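PDB 6E6N: pheromone from Euplotes raikovi Er-13 from Euplotes raikovi, which probably acts as a secreted, diffusible mating-type signal that ciliate cells of this species use to recognise self and non-self. Local coordinates for residues 10-16 against 30-35. Sequence-based numbering, arbitrary orientation.
Sequences CTNEEGC and CLMYIW
Glu13 reaches across from the first turn of helix 13-20 to Leu31 and Trp35 on helix 24-37. Its CB lies against Leu31 CD2 (3.9 Å). CG touches that same methyl and also comes within 3.6 Å of Trp35 NE1. There the chain bends (chi2 77°), bringing the carboxylate to the edge of the indole. OE2 takes the Trp35 NE1 hydrogen on its anti lone pair, at 2.9 Å and 149°; the oxygen lies in the ring plane, while the carboxylate is turned 34° from it. Beside this hydrogen bond the CD1 of buried Ile34 lies against the backbone of Thr11 and Asn12, 3.4 Å from Thr11 O, and also against Cys16 SG (3.8 Å). The Cys16 SG–Cys30 SG disulfide (2.1 Å) ties the helices covalently, with Thr11 CG2 beside Cys30 SG. Asn12 N-caps helix 13-20, its OD1 accepting from Gly15 N (2.9 Å). Cys10, with positive phi in the Schellman motif that closes helix 2-8, forms a disulfide with Cys38, and Cys30 also packs on Cys3 and Ala7 of that helix. Hydrophobic contacts around a buried disulfide, with further cystines pinning the chain, are characteristic of the disulfide-rich three-helix bundle of Euplotes raikovi pheromones.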
ATOM      1  N   CYS A  10       0.314  -1.657   7.836  1.00 20.01           N
ATOM      2  CA  CYS A  10      -0.906  -0.878   8.002  1.00 20.38           C
ATOM      3  C   CYS A  10      -0.677   0.620   7.934  1.00 21.49           C
ATOM      4  O   CYS A  10      -1.138   1.419   8.784  1.00 22.39           O
ATOM      5  CB  CYS A  10      -1.697  -1.342   9.236  1.00 23.54           C
ATOM      6  SG  CYS A  10      -2.421  -3.024   9.075  1.00 26.24           S
ATOM      7  N   THR A  11       0.081   1.005   6.918  1.00 18.94           N
ATOM      8  CA  THR A  11       0.198   2.415   6.538  1.00 17.77           C
ATOM      9  C   THR A  11      -1.139   2.957   6.181  1.00 17.63           C
ATOM     10  O   THR A  11      -2.149   2.269   6.169  1.00 18.80           O
ATOM     11  CB  THR A  11       1.214   2.520   5.370  1.00 17.24           C
ATOM     12  OG1 THR A  11       1.620   3.882   5.177  1.00 18.62           O
ATOM     13  CG2 THR A  11       0.604   2.036   4.033  1.00 16.62           C
ATOM     14  N   ASN A  12      -1.176   4.267   5.947  1.00 17.94           N
ATOM     15  CA  ASN A  12      -2.407   4.914   5.548  1.00 18.08           C
ATOM     16  C   ASN A  12      -2.418   5.079   4.025  1.00 16.81           C
ATOM     17  O   ASN A  12      -1.519   4.601   3.290  1.00 16.00           O
ATOM     18  CB  ASN A  12      -2.597   6.225   6.289  1.00 20.76           C
ATOM     19  CG  ASN A  12      -1.497   7.220   6.084  1.00 20.12           C
ATOM     20  OD1 ASN A  12      -0.675   7.095   5.180  1.00 20.74           O
ATOM     21  ND2 ASN A  12      -1.446   8.225   6.986  1.00 23.30           N
ATOM     22  N   GLU A  13      -3.399   5.747   3.505  1.00 19.13           N
ATOM     23  CA  GLU A  13      -3.592   5.791   2.073  1.00 18.88           C
ATOM     24  C   GLU A  13      -2.497   6.558   1.336  1.00 19.54           C
ATOM     25  O   GLU A  13      -1.974   6.076   0.317  1.00 19.09           O
ATOM     26  CB  GLU A  13      -4.933   6.421   1.726  1.00 20.28           C
ATOM     27  CG  GLU A  13      -6.130   5.564   2.145  1.00 21.50           C
ATOM     28  CD  GLU A  13      -6.474   5.592   3.634  1.00 21.97           C
ATOM     29  OE1 GLU A  13      -5.904   6.356   4.437  1.00 23.59           O
ATOM     30  OE2 GLU A  13      -7.308   4.754   3.973  1.00 26.68           O
ATOM     31  N   GLU A  14      -2.070   7.678   1.895  1.00 21.67           N
ATOM     32  CA  GLU A  14      -0.902   8.405   1.409  1.00 23.98           C
ATOM     33  C   GLU A  14       0.371   7.567   1.501  1.00 20.91           C
ATOM     34  O   GLU A  14       1.247   7.694   0.655  1.00 21.56           O
ATOM     35  CB  GLU A  14      -0.736   9.724   2.147  1.00 29.76           C
ATOM     36  CG  GLU A  14      -2.047  10.483   2.383  1.00 36.08           C
ATOM     37  CD  GLU A  14      -2.669  10.270   3.803  1.00 39.85           C
ATOM     38  OE1 GLU A  14      -3.432   9.256   4.044  1.00 30.99           O
ATOM     39  OE2 GLU A  14      -2.419  11.185   4.668  1.00 40.48           O
ATOM     40  N   GLY A  15       0.456   6.727   2.523  1.00 19.48           N
ATOM     41  CA  GLY A  15       1.574   5.869   2.643  1.00 17.83           C
ATOM     42  C   GLY A  15       1.646   4.833   1.551  1.00 16.55           C
ATOM     43  O   GLY A  15       2.704   4.508   1.052  1.00 16.70           O
ATOM     44  N   CYS A  16       0.500   4.262   1.195  1.00 15.18           N
ATOM     45  CA  CYS A  16       0.471   3.373   0.062  1.00 15.02           C
ATOM     46  C   CYS A  16       0.907   4.082  -1.214  1.00 15.66           C
ATOM     47  O   CYS A  16       1.680   3.542  -2.025  1.00 15.79           O
ATOM     48  CB  CYS A  16      -0.907   2.750  -0.193  1.00 15.62           C
ATOM     49  SG  CYS A  16      -1.465   1.480   0.946  1.00 16.64           S
ATOM     50  N   CYS A  30      -2.059  -2.313  -2.264  1.00 14.24           N
ATOM     51  CA  CYS A  30      -1.809  -1.804  -0.956  1.00 15.15           C
ATOM     52  C   CYS A  30      -3.060  -1.201  -0.330  1.00 15.10           C
ATOM     53  O   CYS A  30      -3.382  -1.486   0.825  1.00 16.12           O
ATOM     54  CB  CYS A  30      -0.682  -0.802  -1.018  1.00 13.37           C
ATOM     55  SG  CYS A  30      -0.114  -0.069   0.574  1.00 15.15           S
ATOM     56  N   LEU A  31      -3.796  -0.401  -1.116  1.00 15.60           N
ATOM     57  CA  LEU A  31      -5.039   0.194  -0.632  1.00 16.22           C
ATOM     58  C   LEU A  31      -6.103  -0.847  -0.267  1.00 17.74           C
ATOM     59  O   LEU A  31      -6.696  -0.789   0.818  1.00 19.62           O
ATOM     60  CB  LEU A  31      -5.551   1.164  -1.674  1.00 17.11           C
ATOM     61  CG  LEU A  31      -4.716   2.462  -1.886  1.00 16.39           C
ATOM     62  CD1 LEU A  31      -5.241   3.173  -3.126  1.00 19.17           C
ATOM     63  CD2 LEU A  31      -4.774   3.345  -0.635  1.00 18.67           C
ATOM     64  N   MET A  32      -6.280  -1.832  -1.150  1.00 17.83           N
ATOM     65  CA  MET A  32      -7.212  -2.951  -0.907  0.50 20.19           C
ATOM     66  C   MET A  32      -6.825  -3.636   0.412  1.00 19.86           C
ATOM     67  O   MET A  32      -7.640  -3.911   1.250  1.00 23.67           O
ATOM     68  CB  MET A  32      -7.163  -3.971  -2.052  0.50 21.90           C
ATOM     69  CG  MET A  32      -7.492  -3.476  -3.454  0.50 24.33           C
ATOM     70  SD  MET A  32      -9.239  -3.467  -3.767  0.50 26.79           S
ATOM     71  CE  MET A  32      -9.844  -4.541  -2.493  0.50 29.47           C
ATOM     72  N   TYR A  33      -5.530  -3.900   0.583  1.00 18.03           N
ATOM     73  CA  TYR A  33      -5.041  -4.552   1.795  1.00 17.94           C
ATOM     74  C   TYR A  33      -5.351  -3.767   3.028  1.00 17.74           C
ATOM     75  O   TYR A  33      -5.888  -4.331   4.005  1.00 19.31           O
ATOM     76  CB  TYR A  33      -3.556  -4.854   1.703  1.00 16.25           C
ATOM     77  CG  TYR A  33      -3.069  -5.636   2.934  1.00 16.46           C
ATOM     78  CD1 TYR A  33      -3.264  -6.993   3.011  1.00 16.66           C
ATOM     79  CD2 TYR A  33      -2.551  -4.992   4.031  1.00 16.28           C
ATOM     80  CE1 TYR A  33      -2.930  -7.717   4.155  1.00 17.44           C
ATOM     81  CE2 TYR A  33      -2.182  -5.718   5.184  1.00 17.77           C
ATOM     82  CZ  TYR A  33      -2.376  -7.096   5.217  1.00 17.52           C
ATOM     83  OH  TYR A  33      -2.057  -7.814   6.341  1.00 19.50           O
ATOM     84  N   ILE A  34      -4.995  -2.486   3.056  1.00 17.58           N
ATOM     85  CA  ILE A  34      -5.202  -1.709   4.292  1.00 18.74           C
ATOM     86  C   ILE A  34      -6.669  -1.455   4.597  1.00 20.79           C
ATOM     87  O   ILE A  34      -7.076  -1.403   5.746  1.00 23.13           O
ATOM     88  CB  ILE A  34      -4.391  -0.395   4.366  1.00 18.76           C
ATOM     89  CG1 ILE A  34      -4.891   0.648   3.345  1.00 18.95           C
ATOM     90  CG2 ILE A  34      -2.921  -0.685   4.252  1.00 19.15           C
ATOM     91  CD1 ILE A  34      -4.249   2.028   3.519  1.00 18.09           C
ATOM     92  N   TRP A  35      -7.490  -1.362   3.566  1.00 22.20           N
ATOM     93  CA  TRP A  35      -8.901  -1.155   3.781  1.00 23.59           C
ATOM     94  C   TRP A  35      -9.562  -2.396   4.309  1.00 25.86           C
ATOM     95  O   TRP A  35     -10.508  -2.280   5.068  1.00 28.19           O
ATOM     96  CB  TRP A  35      -9.540  -0.720   2.493  1.00 23.24           C
ATOM     97  CG  TRP A  35      -9.136   0.683   2.084  1.00 23.52           C
ATOM     98  CD1 TRP A  35      -8.596   1.639   2.858  1.00 24.39           C
ATOM     99  CD2 TRP A  35      -9.270   1.230   0.784  1.00 23.98           C
ATOM    100  NE1 TRP A  35      -8.383   2.792   2.105  1.00 25.05           N
ATOM    101  CE2 TRP A  35      -8.819   2.563   0.838  1.00 23.77           C
ATOM    102  CE3 TRP A  35      -9.790   0.732  -0.420  1.00 24.95           C
ATOM    103  CZ2 TRP A  35      -8.815   3.393  -0.263  1.00 24.66           C
ATOM    104  CZ3 TRP A  35      -9.803   1.587  -1.540  1.00 26.98           C
ATOM    105  CH2 TRP A  35      -9.303   2.897  -1.432  1.00 25.65           C
TER